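Local coordinates for dTDP-4-dehydrorhamnose Reductase (Yersinia enterocolitica, PDB 5U9C), which probably catalyses the NADPH-dependent reduction of dTDP-4-dehydro-beta-L-rhamnose to dTDP-beta-L-rhamnose, a step of dTDP-L-rhamnose biosynthesis, at residues F226-A231 / S277-D282; Y20-L25 / V32-R37; T28-I33 / W205-R210. All coordinates share one frame; numbering follows the deposited sequence.

Overall arrangement
All three contacts belong to a fold of the extended short-chain dehydrogenase type, built on a parallel Rossmann sheet. Interactions 2 and 3 are close companions, their centres about 11 Å apart: both use strand 31-34, an outermost strand of the sheet within this chain, and their segments overlap at Val32 and Ile33. Interaction 2 packs helix 16-25 on that strand, and interaction 3 ties the turn leading into it to the end of helix 196-209. Interaction 1 lies about 29 Å from interaction 2 and 31 Å from interaction 3, centre to centre. There the side chain of Ile228 comes within about 4 Å of that of Phe168, which binds (R)-malate where that ligand is present; none is bound to this chain. Interactions 2 and 3 lie away from that site.

Interaction 1: F226-A231 / S277-D282; sequences FDIACA and SLWKSD
Two helices of the RmlD-type fold, 225-235 and 279-288, meet through the indole of Trp279, which reaches from the first turn of the later helix onto the flank of the earlier one. Its six-membered ring does the touching. Asp227 O lies at the ring edge, near its plane, 3.7 Å from Trp279 CH2. Ala231, one turn further on, sets its methyl obliquely against the same end of the ring, Ala231 CB lying 3.9 Å from Trp279 CZ3. Ile228 adds a looser contact, its CG1 4.3 Å from Trp279 CZ3. A chi1 of 76° puts CG of Trp279 between the backbone N and the carbonyl carbon and, with chi2 at -86°, brings the CZ3/CH2 end of the ring to helix 225-235. On one face of the indole, CG of the following residue, Lys280, lies 3.5 Å above the plane toward the rim. The start of the helix is fastened by Asp282, whose OD2 accepts from Ser277 N at 2.8 Å through its syn lone pair and is also hydrogen-bonded to Ser219 OG. Asp227 turns its carboxylate back to Ser224 N. Beside the contact, Ile223 of strand 223-224 and Ile193 of strand 190-195 each touch both Ile228 and Trp279, while strand 241-245 packs against Phe226, Ala229 and Cys230.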
loop_
_atom_site.group_PDB
_atom_site.type_symbol
_atom_site.label_atom_id
_atom_site.label_comp_id
_atom_site.label_asym_id
_atom_site.label_seq_id
_atom_site.Cartn_x
_atom_site.Cartn_y
_atom_site.Cartn_z
ATOM N N PHE D 226 -11.135 17.016 18.596
ATOM C CA PHE D 226 -12.275 17.908 18.439
ATOM C C PHE D 226 -13.467 17.421 19.258
ATOM O O PHE D 226 -14.138 18.221 19.923
ATOM C CB PHE D 226 -12.659 18.063 16.952
ATOM C CG PHE D 226 -13.948 18.798 16.735
ATOM C CD1 PHE D 226 -14.034 20.169 16.998
ATOM C CD2 PHE D 226 -15.076 18.134 16.251
ATOM C CE1 PHE D 226 -15.232 20.855 16.797
ATOM C CE2 PHE D 226 -16.276 18.810 16.050
ATOM C CZ PHE D 226 -16.359 20.180 16.322
ATOM N N ASP D 227 -13.731 16.112 19.199
ATOM C CA ASP D 227 -14.825 15.496 19.974
ATOM C C ASP D 227 -14.587 15.721 21.469
ATOM O O ASP D 227 -15.512 16.043 22.223
ATOM C CB ASP D 227 -14.912 13.978 19.740
ATOM C CG ASP D 227 -15.331 13.612 18.341
ATOM O OD1 ASP D 227 -16.195 14.290 17.756
ATOM O OD2 ASP D 227 -14.809 12.600 17.830
ATOM N N ILE D 228 -13.345 15.531 21.891
ATOM C CA ILE D 228 -12.975 15.711 23.296
ATOM C C ILE D 228 -13.144 17.183 23.712
ATOM O O ILE D 228 -13.696 17.475 24.793
ATOM C CB ILE D 228 -11.527 15.221 23.548
ATOM C CG1 ILE D 228 -11.454 13.703 23.326
ATOM C CG2 ILE D 228 -11.073 15.592 24.958
ATOM C CD1 ILE D 228 -10.029 13.145 23.319
ATOM N N ALA D 229 -12.690 18.110 22.869
ATOM C CA ALA D 229 -12.823 19.535 23.214
ATOM C C ALA D 229 -14.295 19.912 23.342
ATOM O O ALA D 229 -14.671 20.613 24.279
ATOM C CB ALA D 229 -12.123 20.415 22.196
ATOM N N CYS D 230 -15.130 19.419 22.425
ATOM C CA CYS D 230 -16.579 19.700 22.479
ATOM C C CYS D 230 -17.213 19.185 23.771
ATOM O O CYS D 230 -18.046 19.868 24.377
ATOM C CB CYS D 230 -17.302 19.100 21.270
ATOM S SG CYS D 230 -16.923 19.924 19.700
ATOM N N ALA D 231 -16.816 17.990 24.193
ATOM C CA ALA D 231 -17.348 17.393 25.427
ATOM C C ALA D 231 -16.914 18.223 26.658
ATOM O O ALA D 231 -17.727 18.507 27.529
ATOM C CB ALA D 231 -16.913 15.935 25.554
ATOM N N SER D 277 -14.648 2.738 31.364
ATOM C CA SER D 277 -16.051 2.809 30.971
ATOM C C SER D 277 -16.158 3.508 29.589
ATOM O O SER D 277 -15.270 3.348 28.739
ATOM C CB SER D 277 -16.818 3.525 32.099
ATOM O OG SER D 277 -18.183 3.667 31.806
ATOM N N LEU D 278 -17.237 4.242 29.355
ATOM C CA LEU D 278 -17.437 4.969 28.103
ATOM C C LEU D 278 -16.583 6.246 28.151
ATOM O O LEU D 278 -16.417 6.844 29.221
ATOM C CB LEU D 278 -18.907 5.299 27.914
ATOM C CG LEU D 278 -19.874 4.103 27.910
ATOM C CD1 LEU D 278 -21.331 4.560 27.930
ATOM C CD2 LEU D 278 -19.624 3.168 26.728
ATOM N N TRP D 279 -16.026 6.653 27.012
ATOM C CA TRP D 279 -15.133 7.844 26.991
ATOM C C TRP D 279 -15.774 9.107 27.590
ATOM O O TRP D 279 -15.137 9.775 28.379
ATOM C CB TRP D 279 -14.575 8.118 25.584
ATOM C CG TRP D 279 -15.522 8.746 24.623
ATOM C CD1 TRP D 279 -16.432 8.115 23.821
ATOM C CD2 TRP D 279 -15.668 10.142 24.371
ATOM N NE1 TRP D 279 -17.113 9.034 23.070
ATOM C CE2 TRP D 279 -16.657 10.285 23.375
ATOM C CE3 TRP D 279 -15.049 11.293 24.885
ATOM C CZ2 TRP D 279 -17.056 11.536 22.885
ATOM C CZ3 TRP D 279 -15.423 12.536 24.372
ATOM C CH2 TRP D 279 -16.428 12.643 23.390
ATOM N N LYS D 280 -17.029 9.399 27.251
ATOM C CA LYS D 280 -17.704 10.588 27.790
ATOM C C LYS D 280 -17.846 10.569 29.303
ATOM O O LYS D 280 -17.637 11.596 29.944
ATOM C CB LYS D 280 -19.075 10.840 27.152
ATOM C CG LYS D 280 -19.007 11.576 25.836
ATOM C CD LYS D 280 -20.385 12.055 25.412
ATOM C CE LYS D 280 -20.305 12.934 24.178
ATOM N NZ LYS D 280 -21.639 13.481 23.833
ATOM N N SER D 281 -18.180 9.414 29.867
ATOM C CA SER D 281 -18.320 9.286 31.323
ATOM C C SER D 281 -16.968 9.421 32.003
ATOM O O SER D 281 -16.874 10.081 33.016
ATOM C CB SER D 281 -18.895 7.923 31.723
ATOM O OG SER D 281 -20.047 7.626 30.981
ATOM N N ASP D 282 -15.941 8.740 31.481
ATOM C CA ASP D 282 -14.602 8.800 32.084
ATOM C C ASP D 282 -14.018 10.223 32.002
ATOM O O ASP D 282 -13.397 10.705 32.961
ATOM C CB ASP D 282 -13.658 7.757 31.454
ATOM C CG ASP D 282 -14.104 6.315 31.725
ATOM O OD1 ASP D 282 -14.853 6.091 32.703
ATOM O OD2 ASP D 282 -13.711 5.398 30.964
#

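Interaction 2: Y20-L25 / V32-R37; sequences YVTSAL and VIVTER
Leu25 and Val32 form the closer-knit half of the contact between helix 16-25 and strand 31-34, the last two elements of a beta-alpha-beta unit that begins with strand 7-11. The two side chains lie roughly perpendicular. One methyl of the valine, Val32 CG2, sits 3.9 Å from Leu25 CB and 4.1 Å from Leu25 CD1, so that a single branch is held against both the root and a tip of the buried leucine. The rotation of Val32 (chi1 -172°) leaves CG2, the branch beside the backbone N, facing Leu25.

The other half is thinner, a single methyl-to-methyl touch in place of the two made by Val32 CG2, and neither partner is fully buried as Leu25 is. Thr22 and Val34 meet obliquely, Thr22 CG2 to Val34 CG2 at 3.9 Å. Thr22 keeps its polar branch on the helix, where OG1 bonds to Gly18 O, and leaves the methyl for the strand. Past Val34 the chain leaves the strand. Next to strand 31-34 in the sheet, strand 7-11 sets Ile8 against Leu25 and Ile10 against both Thr22 and Val32, and helix 196-209 reaches Leu25 through Ile204.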
loop_
_atom_site.group_PDB
_atom_site.type_symbol
_atom_site.label_atom_id
_atom_site.label_comp_id
_atom_site.label_asym_id
_atom_site.label_seq_id
_atom_site.Cartn_x
_atom_site.Cartn_y
_atom_site.Cartn_z
ATOM N N TYR D 20 0.060 8.945 40.676
ATOM C CA TYR D 20 -1.128 8.291 41.204
ATOM C C TYR D 20 -0.733 6.933 41.826
ATOM O O TYR D 20 -1.146 6.616 42.927
ATOM C CB TYR D 20 -2.203 8.070 40.124
ATOM C CG TYR D 20 -2.975 9.301 39.609
ATOM C CD1 TYR D 20 -4.038 9.855 40.333
ATOM C CD2 TYR D 20 -2.723 9.814 38.351
ATOM C CE1 TYR D 20 -4.760 10.950 39.832
ATOM C CE2 TYR D 20 -3.438 10.893 37.841
ATOM C CZ TYR D 20 -4.453 11.456 38.570
ATOM O OH TYR D 20 -5.140 12.521 38.014
ATOM N N VAL D 21 0.088 6.157 41.122
ATOM C CA VAL D 21 0.492 4.832 41.598
ATOM C C VAL D 21 1.264 4.889 42.923
ATOM O O VAL D 21 0.906 4.192 43.870
ATOM C CB VAL D 21 1.283 4.045 40.524
ATOM C CG1 VAL D 21 1.760 2.711 41.075
ATOM C CG2 VAL D 21 0.402 3.793 39.314
ATOM N N THR D 22 2.311 5.713 42.972
ATOM C CA THR D 22 3.136 5.894 44.177
ATOM C C THR D 22 2.236 6.239 45.362
ATOM O O THR D 22 2.373 5.680 46.453
ATOM C CB THR D 22 4.211 7.002 43.954
ATOM O OG1 THR D 22 5.065 6.641 42.848
ATOM C CG2 THR D 22 5.072 7.197 45.180
ATOM N N SER D 23 1.286 7.132 45.120
ATOM C CA SER D 23 0.341 7.552 46.139
ATOM C C SER D 23 -0.562 6.392 46.592
ATOM O O SER D 23 -0.688 6.146 47.789
ATOM C CB SER D 23 -0.480 8.736 45.615
ATOM O OG SER D 23 -1.485 9.101 46.526
ATOM N N ALA D 24 -1.161 5.664 45.643
ATOM C CA ALA D 24 -2.030 4.515 45.974
ATOM C C ALA D 24 -1.264 3.426 46.748
ATOM O O ALA D 24 -1.837 2.744 47.587
ATOM C CB ALA D 24 -2.647 3.915 44.706
ATOM N N LEU D 25 0.030 3.270 46.451
ATOM C CA LEU D 25 0.861 2.253 47.121
ATOM C C LEU D 25 1.148 2.538 48.594
ATOM O O LEU D 25 1.549 1.629 49.327
ATOM C CB LEU D 25 2.177 2.028 46.364
ATOM C CG LEU D 25 2.014 1.278 45.039
ATOM C CD1 LEU D 25 3.326 1.261 44.285
ATOM C CD2 LEU D 25 1.514 -0.149 45.259
ATOM N N VAL D 32 8.343 0.752 48.741
ATOM C CA VAL D 32 8.447 1.354 47.400
ATOM C C VAL D 32 9.712 2.178 47.185
ATOM O O VAL D 32 9.997 3.089 47.945
ATOM C CB VAL D 32 7.232 2.266 47.124
ATOM C CG1 VAL D 32 7.230 2.747 45.682
ATOM C CG2 VAL D 32 5.926 1.537 47.421
ATOM N N ILE D 33 10.448 1.859 46.133
ATOM C CA ILE D 33 11.664 2.588 45.755
ATOM C C ILE D 33 11.308 3.386 44.502
ATOM O O ILE D 33 11.016 2.816 43.431
ATOM C CB ILE D 33 12.838 1.622 45.422
ATOM C CG1 ILE D 33 13.089 0.653 46.571
ATOM C CG2 ILE D 33 14.119 2.398 45.093
ATOM C CD1 ILE D 33 13.426 1.322 47.877
ATOM N N VAL D 34 11.306 4.701 44.642
ATOM C CA VAL D 34 10.995 5.602 43.539
ATOM C C VAL D 34 12.332 6.088 42.993
ATOM O O VAL D 34 13.028 6.845 43.656
ATOM C CB VAL D 34 10.138 6.799 44.004
ATOM C CG1 VAL D 34 9.822 7.726 42.826
ATOM C CG2 VAL D 34 8.852 6.307 44.660
ATOM N N THR D 35 12.685 5.651 41.786
ATOM C CA THR D 35 13.954 6.042 41.198
ATOM C C THR D 35 13.964 7.544 40.881
ATOM O O THR D 35 12.924 8.149 40.614
ATOM C CB THR D 35 14.287 5.224 39.924
ATOM O OG1 THR D 35 13.403 5.584 38.861
ATOM C CG2 THR D 35 14.181 3.737 40.194
ATOM N N GLU D 36 15.150 8.131 40.979
ATOM C CA GLU D 36 15.392 9.550 40.700
ATOM C C GLU D 36 16.588 9.616 39.757
ATOM O O GLU D 36 17.222 8.585 39.496
ATOM C CB GLU D 36 15.709 10.301 41.986
ATOM C CG GLU D 36 14.561 10.416 42.961
ATOM C CD GLU D 36 14.969 11.110 44.250
ATOM O OE1 GLU D 36 16.192 11.223 44.523
ATOM O OE2 GLU D 36 14.064 11.534 45.002
ATOM N N ARG D 37 16.903 10.822 39.281
ATOM C CA ARG D 37 18.013 11.042 38.344
ATOM C C ARG D 37 19.345 10.519 38.908
ATOM O O ARG D 37 20.165 9.963 38.173
ATOM C CB ARG D 37 18.134 12.542 38.007
ATOM C CG ARG D 37 19.043 12.875 36.823
ATOM C CD ARG D 37 18.427 12.490 35.478
ATOM N NE ARG D 37 17.237 13.282 35.154
ATOM C CZ ARG D 37 16.460 13.100 34.083
ATOM N NH1 ARG D 37 16.716 12.131 33.202
ATOM N NH2 ARG D 37 15.403 13.886 33.896
#

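Interaction 3: T28-I33 / W205-R210; sequences TDYNVI and WAINKR
Tyr30 and Ile207 touch where the turn before strand 31-34, an edge strand of the Rossmann sheet within this chain, faces the end of helix 196-209. The side chains run alongside one another, pointing opposite ways, and the methyl that faces the phenol, Ile207 CG2, lies obliquely to the ring, 3.7 Å from Tyr30 OH and 4.0 Å from Tyr30 CZ. Arg210 approaches Tyr30 from the helix side, and its NH1 gives a weak hydrogen bond to Tyr30 OH: the separation is long, 3.5 Å, although N-H and acceptor are almost in line at 178°. The hydroxyl meets the edge of the guanidinium near its plane, while the phenol and guanidinium planes are inclined by 44°.

Behind these groups, each backbone has its own turn. Thr28 makes an ST turn in which its OG1 accepts from Tyr30 N at 3.3 Å; the same OG1 bonds to Leu25 O, linking the turn to helix 16-25. Arg210, with positive phi, is the C-prime residue of a Schellman motif closing helix 196-209. Further out, Tyr30 touches Ile8 of strand 7-11, while Ile207 and Arg210 touch Leu61 and Val59 of strand 59-62, respectively. The arginine chain bends at chi2 (-56°) and doubles back over the helix end, where Arg210 NE gives a weak hydrogen bond of 3.1 Å to Ile207 O.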
loop_
_atom_site.group_PDB
_atom_site.type_symbol
_atom_site.label_atom_id
_atom_site.label_comp_id
_atom_site.label_asym_id
_atom_site.label_seq_id
_atom_site.Cartn_x
_atom_site.Cartn_y
_atom_site.Cartn_z
ATOM N N THR D 28 -0.518 0.167 51.244
ATOM C CA THR D 28 -0.269 -1.264 51.020
ATOM C C THR D 28 0.878 -1.750 51.899
ATOM O O THR D 28 1.485 -0.957 52.614
ATOM C CB THR D 28 0.074 -1.567 49.546
ATOM O OG1 THR D 28 1.370 -1.040 49.214
ATOM C CG2 THR D 28 -0.991 -0.996 48.613
ATOM N N ASP D 29 1.145 -3.061 51.832
ATOM C CA ASP D 29 2.243 -3.709 52.561
ATOM C C ASP D 29 3.610 -3.538 51.848
ATOM O O ASP D 29 4.637 -3.959 52.360
ATOM C CB ASP D 29 2.001 -5.229 52.658
ATOM C CG ASP D 29 0.751 -5.595 53.426
ATOM O OD1 ASP D 29 0.203 -4.731 54.142
ATOM O OD2 ASP D 29 0.333 -6.774 53.326
ATOM N N TYR D 30 3.613 -2.937 50.669
ATOM C CA TYR D 30 4.849 -2.817 49.885
ATOM C C TYR D 30 5.870 -1.748 50.323
ATOM O O TYR D 30 5.506 -0.708 50.831
ATOM C CB TYR D 30 4.477 -2.605 48.409
ATOM C CG TYR D 30 3.991 -3.866 47.719
ATOM C CD1 TYR D 30 4.903 -4.720 47.138
ATOM C CD2 TYR D 30 2.642 -4.199 47.636
ATOM C CE1 TYR D 30 4.509 -5.868 46.494
ATOM C CE2 TYR D 30 2.236 -5.375 47.000
ATOM C CZ TYR D 30 3.182 -6.199 46.431
ATOM O OH TYR D 30 2.864 -7.375 45.767
ATOM N N ASN D 31 7.154 -2.054 50.139
ATOM C CA ASN D 31 8.253 -1.110 50.350
ATOM C C ASN D 31 8.516 -0.553 48.935
ATOM O O ASN D 31 8.896 -1.313 48.036
ATOM C CB ASN D 31 9.496 -1.827 50.875
ATOM C CG ASN D 31 10.753 -0.953 50.825
ATOM O OD1 ASN D 31 10.692 0.264 51.025
ATOM N ND2 ASN D 31 11.906 -1.579 50.554
ATOM N N VAL D 32 8.343 0.752 48.741
ATOM C CA VAL D 32 8.447 1.354 47.400
ATOM C C VAL D 32 9.712 2.178 47.185
ATOM O O VAL D 32 9.997 3.089 47.945
ATOM C CB VAL D 32 7.232 2.266 47.124
ATOM C CG1 VAL D 32 7.230 2.747 45.682
ATOM C CG2 VAL D 32 5.926 1.537 47.421
ATOM N N ILE D 33 10.448 1.859 46.133
ATOM C CA ILE D 33 11.664 2.588 45.755
ATOM C C ILE D 33 11.308 3.386 44.502
ATOM O O ILE D 33 11.016 2.816 43.431
ATOM C CB ILE D 33 12.838 1.622 45.422
ATOM C CG1 ILE D 33 13.089 0.653 46.571
ATOM C CG2 ILE D 33 14.119 2.398 45.093
ATOM C CD1 ILE D 33 13.426 1.322 47.877
ATOM N N TRP D 205 -4.512 -3.577 41.218
ATOM C CA TRP D 205 -5.145 -4.885 41.112
ATOM C C TRP D 205 -4.197 -5.873 40.428
ATOM O O TRP D 205 -4.056 -7.010 40.879
ATOM C CB TRP D 205 -6.481 -4.779 40.344
ATOM C CG TRP D 205 -7.152 -6.097 40.048
ATOM C CD1 TRP D 205 -8.105 -6.716 40.794
ATOM C CD2 TRP D 205 -6.904 -6.959 38.921
ATOM N NE1 TRP D 205 -8.473 -7.909 40.207
ATOM C CE2 TRP D 205 -7.744 -8.087 39.065
ATOM C CE3 TRP D 205 -6.048 -6.893 37.820
ATOM C CZ2 TRP D 205 -7.762 -9.132 38.138
ATOM C CZ3 TRP D 205 -6.067 -7.934 36.892
ATOM C CH2 TRP D 205 -6.919 -9.038 37.060
ATOM N N ALA D 206 -3.521 -5.413 39.377
ATOM C CA ALA D 206 -2.621 -6.262 38.581
ATOM C C ALA D 206 -1.412 -6.733 39.364
ATOM O O ALA D 206 -0.983 -7.874 39.227
ATOM C CB ALA D 206 -2.175 -5.531 37.326
ATOM N N ILE D 207 -0.861 -5.837 40.170
ATOM C CA ILE D 207 0.264 -6.171 41.020
ATOM C C ILE D 207 -0.136 -7.266 42.011
ATOM O O ILE D 207 0.622 -8.198 42.226
ATOM C CB ILE D 207 0.766 -4.937 41.789
ATOM C CG1 ILE D 207 1.355 -3.907 40.827
ATOM C CG2 ILE D 207 1.833 -5.337 42.819
ATOM C CD1 ILE D 207 1.532 -2.533 41.449
ATOM N N ASN D 208 -1.332 -7.151 42.595
ATOM C CA ASN D 208 -1.822 -8.122 43.579
ATOM C C ASN D 208 -2.039 -9.515 42.970
ATOM O O ASN D 208 -1.791 -10.519 43.629
ATOM C CB ASN D 208 -3.134 -7.626 44.226
ATOM C CG ASN D 208 -3.662 -8.565 45.310
ATOM O OD1 ASN D 208 -4.806 -9.012 45.253
ATOM N ND2 ASN D 208 -2.828 -8.894 46.267
ATOM N N LYS D 209 -2.538 -9.564 41.738
ATOM C CA LYS D 209 -2.794 -10.829 41.042
ATOM C C LYS D 209 -1.607 -11.335 40.257
ATOM O O LYS D 209 -1.610 -12.480 39.835
ATOM C CB LYS D 209 -3.936 -10.662 40.011
ATOM C CG LYS D 209 -5.280 -10.272 40.596
ATOM C CD LYS D 209 -5.843 -11.272 41.613
ATOM C CE LYS D 209 -6.316 -12.568 40.964
ATOM N NZ LYS D 209 -7.519 -12.367 40.101
ATOM N N ARG D 210 -0.607 -10.480 40.061
ATOM C CA ARG D 210 0.526 -10.786 39.188
ATOM C C ARG D 210 0.003 -11.201 37.803
ATOM O O ARG D 210 0.440 -12.193 37.234
ATOM C CB ARG D 210 1.474 -11.837 39.791
ATOM C CG ARG D 210 2.097 -11.407 41.114
ATOM C CD ARG D 210 2.855 -10.075 41.012
ATOM N NE ARG D 210 3.367 -9.656 42.314
ATOM C CZ ARG D 210 4.518 -10.062 42.846
ATOM N NH1 ARG D 210 4.875 -9.631 44.048
ATOM N NH2 ARG D 210 5.315 -10.902 42.191
#